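Local coordinates for conjugal transfer protein TRWB (Escherichia coli, PDB 1E9R) that probably acts as the hexameric, P-loop NTPase-like coupling protein of bacterial conjugation, resembling ring helicases and F1-ATPase and likely moving DNA for transfer, at residues E362-R367 against L384-E389; D355-L360 against R388-M393. All blocks are in the same frame, centred on the assembly; numbering follows the deposited sequence.

Contact 1: residues E362-R367 against L384-E389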
loop_
_atom_site.group_PDB
_atom_site.type_symbol
_atom_site.label_atom_id
_atom_site.label_comp_id
_atom_site.label_asym_id
_atom_site.label_seq_id
_atom_site.Cartn_x
_atom_site.Cartn_y
_atom_site.Cartn_z
ATOM N N GLU B 362 5.034 24.126 16.819
ATOM C CA GLU B 362 5.680 24.152 18.135
ATOM C C GLU B 362 6.522 25.413 18.286
ATOM O O GLU B 362 6.766 26.147 17.325
ATOM C CB GLU B 362 6.655 22.983 18.318
ATOM C CG GLU B 362 6.165 21.604 17.979
ATOM C CD GLU B 362 7.140 20.536 18.465
ATOM O OE1 GLU B 362 8.366 20.672 18.214
ATOM O OE2 GLU B 362 6.676 19.558 19.097
ATOM N N HIS B 363 6.987 25.637 19.507
ATOM C CA HIS B 363 7.868 26.760 19.785
ATOM C C HIS B 363 8.964 26.239 20.713
ATOM O O HIS B 363 8.770 25.236 21.397
ATOM C CB HIS B 363 7.091 27.943 20.424
ATOM C CG HIS B 363 6.486 27.653 21.768
ATOM N ND1 HIS B 363 5.523 28.463 22.331
ATOM C CD2 HIS B 363 6.730 26.678 22.677
ATOM C CE1 HIS B 363 5.202 28.001 23.529
ATOM N NE2 HIS B 363 5.921 26.919 23.763
ATOM N N GLU B 364 10.135 26.864 20.685
ATOM C CA GLU B 364 11.189 26.461 21.595
ATOM C C GLU B 364 11.187 27.614 22.590
ATOM O O GLU B 364 11.132 28.781 22.203
ATOM C CB GLU B 364 12.526 26.316 20.884
ATOM C CG GLU B 364 13.524 25.571 21.737
ATOM C CD GLU B 364 14.648 24.996 20.936
ATOM O OE1 GLU B 364 15.303 25.767 20.210
ATOM O OE2 GLU B 364 14.877 23.769 21.033
ATOM N N VAL B 365 11.253 27.276 23.870
ATOM C CA VAL B 365 11.132 28.258 24.932
ATOM C C VAL B 365 12.032 27.964 26.143
ATOM O O VAL B 365 12.440 26.825 26.344
ATOM C CB VAL B 365 9.621 28.267 25.340
ATOM C CG1 VAL B 365 9.457 28.525 26.790
ATOM C CG2 VAL B 365 8.854 29.267 24.490
ATOM N N GLU B 366 12.354 28.992 26.935
ATOM C CA GLU B 366 13.166 28.815 28.151
ATOM C C GLU B 366 12.276 29.111 29.350
ATOM O O GLU B 366 11.580 30.130 29.373
ATOM C CB GLU B 366 14.369 29.760 28.173
ATOM C CG GLU B 366 15.330 29.549 27.027
ATOM C CD GLU B 366 16.596 30.370 27.156
ATOM O OE1 GLU B 366 16.503 31.562 27.522
ATOM O OE2 GLU B 366 17.685 29.826 26.873
ATOM N N ARG B 367 12.301 28.223 30.343
ATOM C CA ARG B 367 11.478 28.376 31.541
ATOM C C ARG B 367 12.231 28.233 32.863
ATOM O O ARG B 367 13.234 27.528 32.945
ATOM C CB ARG B 367 10.348 27.350 31.521
ATOM C CG ARG B 367 8.979 27.944 31.363
ATOM C CD ARG B 367 7.942 26.929 31.746
ATOM N NE ARG B 367 7.932 25.797 30.830
ATOM C CZ ARG B 367 7.301 25.780 29.658
ATOM N NH1 ARG B 367 6.615 26.838 29.237
ATOM N NH2 ARG B 367 7.353 24.690 28.906
ATOM N N LEU B 384 17.666 27.273 34.256
ATOM C CA LEU B 384 16.735 27.458 33.147
ATOM C C LEU B 384 16.654 26.205 32.289
ATOM O O LEU B 384 17.651 25.508 32.098
ATOM C CB LEU B 384 17.151 28.644 32.267
ATOM C CG LEU B 384 16.732 30.060 32.678
ATOM C CD1 LEU B 384 17.155 31.038 31.593
ATOM C CD2 LEU B 384 15.226 30.132 32.873
ATOM N N GLU B 385 15.461 25.933 31.769
ATOM C CA GLU B 385 15.231 24.765 30.928
ATOM C C GLU B 385 14.755 25.151 29.531
ATOM O O GLU B 385 13.874 25.992 29.381
ATOM C CB GLU B 385 14.187 23.857 31.575
ATOM C CG GLU B 385 12.819 24.502 31.750
ATOM C CD GLU B 385 11.740 23.492 32.121
ATOM O OE1 GLU B 385 12.067 22.292 32.239
ATOM O OE2 GLU B 385 10.564 23.890 32.292
ATOM N N ARG B 386 15.348 24.532 28.513
ATOM C CA ARG B 386 14.973 24.785 27.125
ATOM C C ARG B 386 14.015 23.672 26.725
ATOM O O ARG B 386 14.342 22.496 26.830
ATOM C CB ARG B 386 16.211 24.783 26.236
ATOM C CG ARG B 386 15.924 24.832 24.758
ATOM C CD ARG B 386 17.217 25.043 23.998
ATOM N NE ARG B 386 18.337 24.294 24.580
ATOM C CZ ARG B 386 18.448 22.965 24.584
ATOM N NH1 ARG B 386 17.506 22.206 24.024
ATOM N NH2 ARG B 386 19.507 22.391 25.142
ATOM N N VAL B 387 12.829 24.046 26.262
ATOM C CA VAL B 387 11.813 23.067 25.911
ATOM C C VAL B 387 11.097 23.337 24.599
ATOM O O VAL B 387 10.804 24.483 24.264
ATOM C CB VAL B 387 10.746 22.990 27.044
ATOM C CG1 VAL B 387 9.573 22.134 26.628
ATOM C CG2 VAL B 387 11.370 22.419 28.300
ATOM N N ARG B 388 10.829 22.262 23.858
ATOM C CA ARG B 388 10.083 22.325 22.601
ATOM C C ARG B 388 8.691 21.765 22.902
ATOM O O ARG B 388 8.566 20.724 23.551
ATOM C CB ARG B 388 10.736 21.467 21.531
ATOM C CG ARG B 388 11.797 22.157 20.713
ATOM C CD ARG B 388 12.415 21.128 19.795
ATOM N NE ARG B 388 11.378 20.212 19.329
ATOM C CZ ARG B 388 11.511 18.891 19.287
ATOM N NH1 ARG B 388 12.647 18.329 19.679
ATOM N NH2 ARG B 388 10.508 18.135 18.851
ATOM N N GLU B 389 7.652 22.454 22.433
ATOM C CA GLU B 389 6.278 22.029 22.677
ATOM C C GLU B 389 5.282 22.639 21.704
ATOM O O GLU B 389 5.566 23.648 21.060
ATOM C CB GLU B 389 5.864 22.385 24.113
ATOM C CG GLU B 389 6.416 23.711 24.615
ATOM C CD GLU B 389 5.909 24.079 26.001
ATOM O OE1 GLU B 389 5.870 23.190 26.887
ATOM O OE2 GLU B 389 5.559 25.269 26.202
HETATM O O HOH W 1 14.865 21.653 23.482
#
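Strands 362-367 and 384-389 pair antiparallel through hydrogen bonds at His363-Glu389, Val365-Val387 and Arg367-Glu385. Glu389 carries the contact. From CB, which points to the face shared with His363 and Arg367, CG turns into the crowded position between the backbone N and the carbonyl carbon (chi1 37°), and the chain then runs extended. Glu389 CG lies 3.6 Å from His363 CD2, beside the imidazole. CD sits at the ring edge, in plane. Glu389 OE2 accepts a hydrogen bond from His363 NE2 through its anti lone pair, at 3.0 Å and almost straight (173°). Glu389 OE1 meets Arg367 NH2 at 2.9 Å, tip to tip, the donor standing above the carboxylate plane. The arginine charge and the imidazole N-H would probably favour an ionised carboxylate. Arg367 bends at chi3 to get there, and Arg367 NE makes a longer salt bridge to Glu385 OE2 (3.6 Å). Val365 CG2 lies over one face of the His363 ring, 3.7 Å above its centre. On the other face of the sheet, Glu364 is paired with Arg19, and Arg386 with Glu385 of a second subunit. The arrangement is a two-stranded antiparallel ribbon, widened by strand 16-18 into a three-stranded sheet and cross-linked by a salt-bridge network.

Contact 2: residues D355-L360 against R388-M393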
loop_
_atom_site.group_PDB
_atom_site.type_symbol
_atom_site.label_atom_id
_atom_site.label_comp_id
_atom_site.label_asym_id
_atom_site.label_seq_id
_atom_site.Cartn_x
_atom_site.Cartn_y
_atom_site.Cartn_z
ATOM N N ASP B 355 -3.233 16.730 13.501
ATOM C CA ASP B 355 -2.891 17.396 12.244
ATOM C C ASP B 355 -2.972 18.917 12.449
ATOM O O ASP B 355 -2.049 19.660 12.104
ATOM C CB ASP B 355 -3.899 16.918 11.168
ATOM C CG ASP B 355 -3.624 17.470 9.766
ATOM O OD1 ASP B 355 -2.600 18.154 9.538
ATOM O OD2 ASP B 355 -4.461 17.202 8.878
ATOM N N MET B 356 -4.089 19.366 13.017
ATOM C CA MET B 356 -4.304 20.782 13.273
ATOM C C MET B 356 -3.285 21.311 14.287
ATOM O O MET B 356 -2.748 22.408 14.124
ATOM C CB MET B 356 -5.746 21.006 13.752
ATOM C CG MET B 356 -6.782 20.838 12.635
ATOM S SD MET B 356 -6.475 21.959 11.163
ATOM C CE MET B 356 -5.182 21.041 10.136
ATOM N N SER B 357 -3.012 20.525 15.321
ATOM C CA SER B 357 -2.032 20.907 16.330
ATOM C C SER B 357 -0.668 21.106 15.672
ATOM O O SER B 357 -0.008 22.131 15.869
ATOM C CB SER B 357 -1.926 19.817 17.395
ATOM O OG SER B 357 -0.800 20.029 18.232
ATOM N N LEU B 358 -0.253 20.112 14.888
ATOM C CA LEU B 358 1.024 20.159 14.185
ATOM C C LEU B 358 1.070 21.362 13.246
ATOM O O LEU B 358 2.078 22.057 13.186
ATOM C CB LEU B 358 1.223 18.878 13.369
ATOM C CG LEU B 358 2.622 18.338 13.034
ATOM C CD1 LEU B 358 2.643 17.869 11.593
ATOM C CD2 LEU B 358 3.686 19.376 13.255
ATOM N N SER B 359 -0.018 21.602 12.512
ATOM C CA SER B 359 -0.091 22.730 11.579
ATOM C C SER B 359 0.159 24.053 12.299
ATOM O O SER B 359 0.852 24.931 11.772
ATOM C CB SER B 359 -1.462 22.789 10.895
ATOM O OG SER B 359 -1.687 21.667 10.052
ATOM N N LEU B 360 -0.426 24.195 13.490
ATOM C CA LEU B 360 -0.250 25.397 14.292
ATOM C C LEU B 360 1.231 25.497 14.658
ATOM O O LEU B 360 1.795 26.587 14.699
ATOM C CB LEU B 360 -1.140 25.332 15.542
ATOM C CG LEU B 360 -2.476 26.103 15.507
ATOM C CD1 LEU B 360 -2.880 26.432 14.105
ATOM C CD2 LEU B 360 -3.556 25.290 16.174
ATOM N N ARG B 388 10.829 22.262 23.858
ATOM C CA ARG B 388 10.083 22.325 22.601
ATOM C C ARG B 388 8.691 21.765 22.902
ATOM O O ARG B 388 8.566 20.724 23.551
ATOM C CB ARG B 388 10.736 21.467 21.531
ATOM C CG ARG B 388 11.797 22.157 20.713
ATOM C CD ARG B 388 12.415 21.128 19.795
ATOM N NE ARG B 388 11.378 20.212 19.329
ATOM C CZ ARG B 388 11.511 18.891 19.287
ATOM N NH1 ARG B 388 12.647 18.329 19.679
ATOM N NH2 ARG B 388 10.508 18.135 18.851
ATOM N N GLU B 389 7.652 22.454 22.433
ATOM C CA GLU B 389 6.278 22.029 22.677
ATOM C C GLU B 389 5.282 22.639 21.704
ATOM O O GLU B 389 5.566 23.648 21.060
ATOM C CB GLU B 389 5.864 22.385 24.113
ATOM C CG GLU B 389 6.416 23.711 24.615
ATOM C CD GLU B 389 5.909 24.079 26.001
ATOM O OE1 GLU B 389 5.870 23.190 26.887
ATOM O OE2 GLU B 389 5.559 25.269 26.202
ATOM N N ARG B 390 4.112 22.008 21.608
ATOM C CA ARG B 390 3.043 22.480 20.737
ATOM C C ARG B 390 2.447 23.729 21.342
ATOM O O ARG B 390 2.120 23.759 22.525
ATOM C CB ARG B 390 1.918 21.440 20.603
ATOM C CG ARG B 390 2.259 20.193 19.812
ATOM C CD ARG B 390 2.592 20.505 18.356
ATOM N NE ARG B 390 3.121 19.325 17.680
ATOM C CZ ARG B 390 2.398 18.252 17.361
ATOM N NH1 ARG B 390 1.095 18.192 17.641
ATOM N NH2 ARG B 390 2.989 17.214 16.787
ATOM N N VAL B 391 2.307 24.767 20.538
ATOM C CA VAL B 391 1.702 25.986 21.027
ATOM C C VAL B 391 0.265 25.622 21.426
ATOM O O VAL B 391 -0.249 26.070 22.456
ATOM C CB VAL B 391 1.723 27.061 19.921
ATOM C CG1 VAL B 391 0.908 28.281 20.330
ATOM C CG2 VAL B 391 3.170 27.458 19.637
ATOM N N VAL B 392 -0.364 24.779 20.610
ATOM C CA VAL B 392 -1.731 24.317 20.854
ATOM C C VAL B 392 -1.729 22.796 20.833
ATOM O O VAL B 392 -1.346 22.198 19.830
ATOM C CB VAL B 392 -2.699 24.795 19.752
ATOM C CG1 VAL B 392 -4.113 24.338 20.080
ATOM C CG2 VAL B 392 -2.630 26.307 19.608
ATOM N N MET B 393 -2.147 22.180 21.936
ATOM C CA MET B 393 -2.195 20.723 22.050
ATOM C C MET B 393 -3.369 20.138 21.288
ATOM O O MET B 393 -4.402 20.782 21.135
ATOM C CB MET B 393 -2.336 20.306 23.513
ATOM C CG MET B 393 -1.048 20.001 24.234
ATOM S SD MET B 393 -1.380 19.646 25.972
ATOM C CE MET B 393 -1.790 17.888 25.944
HETATM O O HOH W 2 0.542 23.773 18.071
#
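Ser357 OG is the best-held polar atom, gripped by two hydrogen bonds. Ser357 OG donates to Val392 O at 2.7 Å, in the carbonyl plane. Ser357 OG accepts from Arg390 NH1, also at 2.7 Å, lying near the guanidinium plane at its edge. OG stands anti to its own backbone N (chi1 168°), which aims it from helix 355-360 at the other segment. Arg390 bends at chi2 (-63°), and its CG and CD both pass 3.4 Å from Ser357 OG. Its guanidinium then lies flat over the helix, with Leu358 CA 3.9 Å above one face. NH2 goes on to a salt bridge with Glu354, so the guanidinium has a second partner in the helix. An alanine in place of this arginine would remove the donor to Ser357 OG and the ion pair with Glu354, and would probably loosen the hold of the strand end on the helix. Water 2 bridges Ser357 O and Val392 N, accepting from Val392 N at 2.9 Å. Leu360 CD2 meets Val392 CG2 at 3.7 Å. The arrangement is a strand-to-helix connection: the end of strand 384-390 and the turn after it, leading into helix 394-398, are fastened to the last turns of helix 350-360.

Contact 1 and contact 2 share strand 384-390, and helix 350-360 runs on into strand 362-368. Contact 1 lies farther out, about 38 Å between its centre and that of the chain, and is only partly buried. Contact 2, at about 26 Å, is buried. The outer contact relies on a ladder of backbone bonds and on charged pairs, which continue into a neighbouring subunit through Arg386 and Glu385 of that subunit. The inner one is smaller and uses a serine, one arginine, a water and an apolar pair. The two touch where Val391 CG2 packs on His363 ND1 (3.7 Å). Both also touch neighbouring subunits of the hexamer.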